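Local coordinates for protein of unknown function with ferredoxin-like fold (PDB 3BM7), which is of unknown function but probably acts as an oxidoreductase of the antibiotic biosynthesis monooxygenase type, with a ferredoxin-like fold, at residues Gly54-Gln59 and Leu73-Ser78. Residues are numbered along the deposited sequence; the frame is centred on the assembly and turned at random.
Sequences GCLVYQ and LELYAS
V57 and L75 exchange backbone hydrogen bonds between antiparallel strands whose axes approach to 4.4 Å, and a classic beta bulge sets L56 beside V57 opposite L75: L75 O accepts from L56 N at 2.8 Å and, at greater length, from V57 N at 3.3 Å. Beyond the bulge, G54 O takes A77 N in the carbonyl plane as the pairing ends. Branched V57 suits the extended strand, and its CB packs 3.8 Å from L75 CB; L56 CD1 reaches L75 CD2. On the other face, flat tyrosine rings fill buried space while their hydroxyls reach polar partners. With chi1 at -179°, C55 SG swings toward the Y76 ring, meeting Y76 CE1 obliquely at 3.8 Å, a sulfur-aromatic contact. Y76 OH donates to E74 OE1 at 2.7 Å from above the carboxylate plane and sits at the Y58 ring edge; Y58 CE1 lies 3.6 Å from E74 CD. A water on Y58 OH adds a weak bond to E74 OE2. Helix 34-51 covers this face at C55 and Y58, and both tyrosine rings meet H85 of helix 79-87; strand 21-29 pairs with the other edge of strand 69-76, through E74 with V23, and V57 packs on V57 of the second subunit.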
loop_
_atom_site.group_PDB
_atom_site.type_symbol
_atom_site.label_atom_id
_atom_site.label_comp_id
_atom_site.label_asym_id
_atom_site.label_seq_id
_atom_site.Cartn_x
_atom_site.Cartn_y
_atom_site.Cartn_z
ATOM N N GLY A 54 -8.171 14.923 -0.729
ATOM C CA GLY A 54 -8.514 13.708 -1.433
ATOM C C GLY A 54 -7.442 12.655 -1.418
ATOM O O GLY A 54 -7.649 11.555 -1.912
ATOM N N CYS A 55 -6.268 12.992 -0.881
ATOM C CA CYS A 55 -5.225 12.005 -0.708
ATOM C C CYS A 55 -5.318 11.485 0.719
ATOM O O CYS A 55 -5.044 12.206 1.654
ATOM C CB CYS A 55 -3.867 12.612 -0.961
ATOM S SG CYS A 55 -2.572 11.359 -0.771
ATOM N N LEU A 56 -5.696 10.224 0.857
ATOM C CA LEU A 56 -5.960 9.564 2.123
ATOM C C LEU A 56 -4.730 8.889 2.747
ATOM O O LEU A 56 -4.595 8.869 3.979
ATOM C CB LEU A 56 -7.090 8.540 1.964
ATOM C CG LEU A 56 -8.393 9.075 1.350
ATOM C CD1 LEU A 56 -9.419 7.968 1.233
ATOM C CD2 LEU A 56 -8.931 10.229 2.195
ATOM N N VAL A 57 -3.859 8.393 1.898
ATOM C CA VAL A 57 -2.596 7.737 2.281
ATOM C C VAL A 57 -1.520 8.128 1.281
ATOM O O VAL A 57 -1.743 8.073 0.055
ATOM C CB VAL A 57 -2.749 6.209 2.329
ATOM C CG1 VAL A 57 -1.398 5.527 2.750
ATOM C CG2 VAL A 57 -3.914 5.826 3.271
ATOM N N TYR A 58 -0.330 8.464 1.772
ATOM C CA TYR A 58 0.779 8.754 0.918
ATOM C C TYR A 58 2.052 8.422 1.666
ATOM O O TYR A 58 2.638 9.273 2.322
ATOM C CB TYR A 58 0.749 10.234 0.485
ATOM C CG TYR A 58 1.551 10.505 -0.735
ATOM C CD1 TYR A 58 1.119 10.154 -1.992
ATOM C CD2 TYR A 58 2.804 11.136 -0.638
ATOM C CE1 TYR A 58 1.878 10.396 -3.132
ATOM C CE2 TYR A 58 3.565 11.366 -1.742
ATOM C CZ TYR A 58 3.117 11.054 -2.993
ATOM O OH TYR A 58 3.869 11.273 -4.115
ATOM N N GLN A 59 2.483 7.181 1.588
ATOM C CA GLN A 59 3.483 6.660 2.511
ATOM C C GLN A 59 4.631 6.022 1.734
ATOM O O GLN A 59 4.541 4.913 1.102
ATOM C CB GLN A 59 2.870 5.625 3.455
ATOM C CG GLN A 59 3.899 5.090 4.432
ATOM C CD GLN A 59 4.398 6.186 5.346
ATOM O OE1 GLN A 59 3.614 6.822 6.100
ATOM N NE2 GLN A 59 5.710 6.438 5.302
ATOM N N LEU A 73 2.963 3.671 -0.959
ATOM C CA LEU A 73 1.573 3.224 -0.768
ATOM C C LEU A 73 0.733 4.485 -0.815
ATOM O O LEU A 73 0.870 5.383 0.040
ATOM C CB LEU A 73 1.427 2.486 0.543
ATOM C CG LEU A 73 2.451 1.350 0.727
ATOM C CD1 LEU A 73 2.195 0.622 2.060
ATOM C CD2 LEU A 73 2.507 0.343 -0.393
ATOM N N GLU A 74 -0.221 4.525 -1.754
ATOM C CA GLU A 74 -1.058 5.719 -1.948
ATOM C C GLU A 74 -2.523 5.322 -2.000
ATOM O O GLU A 74 -2.848 4.229 -2.498
ATOM C CB GLU A 74 -0.683 6.505 -3.215
ATOM C CG GLU A 74 0.807 6.601 -3.492
ATOM C CD GLU A 74 1.181 7.244 -4.833
ATOM O OE1 GLU A 74 0.330 7.925 -5.454
ATOM O OE2 GLU A 74 2.386 7.130 -5.208
ATOM N N LEU A 75 -3.389 6.197 -1.514
ATOM C CA LEU A 75 -4.828 5.965 -1.580
ATOM C C LEU A 75 -5.489 7.292 -1.815
ATOM O O LEU A 75 -5.197 8.251 -1.107
ATOM C CB LEU A 75 -5.363 5.324 -0.304
ATOM C CG LEU A 75 -6.823 4.867 -0.271
ATOM C CD1 LEU A 75 -7.139 3.742 -1.240
ATOM C CD2 LEU A 75 -7.243 4.522 1.183
ATOM N N TYR A 76 -6.366 7.349 -2.813
ATOM C CA TYR A 76 -7.090 8.573 -3.165
ATOM C C TYR A 76 -8.583 8.350 -3.046
ATOM O O TYR A 76 -9.070 7.256 -3.305
ATOM C CB TYR A 76 -6.746 9.002 -4.613
ATOM C CG TYR A 76 -5.296 9.281 -4.756
ATOM C CD1 TYR A 76 -4.775 10.532 -4.450
ATOM C CD2 TYR A 76 -4.406 8.253 -5.062
ATOM C CE1 TYR A 76 -3.404 10.757 -4.448
ATOM C CE2 TYR A 76 -3.025 8.474 -5.057
ATOM C CZ TYR A 76 -2.548 9.734 -4.753
ATOM O OH TYR A 76 -1.196 9.984 -4.748
ATOM N N ALA A 77 -9.306 9.412 -2.703
ATOM C CA ALA A 77 -10.758 9.341 -2.472
ATOM C C ALA A 77 -11.507 9.018 -3.761
ATOM O O ALA A 77 -12.599 8.448 -3.717
ATOM C CB ALA A 77 -11.258 10.661 -1.913
ATOM N N SER A 78 -10.932 9.403 -4.899
ATOM C CA SER A 78 -11.588 9.304 -6.205
ATOM C C SER A 78 -10.597 9.480 -7.337
ATOM O O SER A 78 -9.489 9.995 -7.130
ATOM C CB SER A 78 -12.645 10.412 -6.339
ATOM O OG SER A 78 -12.005 11.687 -6.445
HETATM O O HOH W 1 2.703 10.318 -6.105
#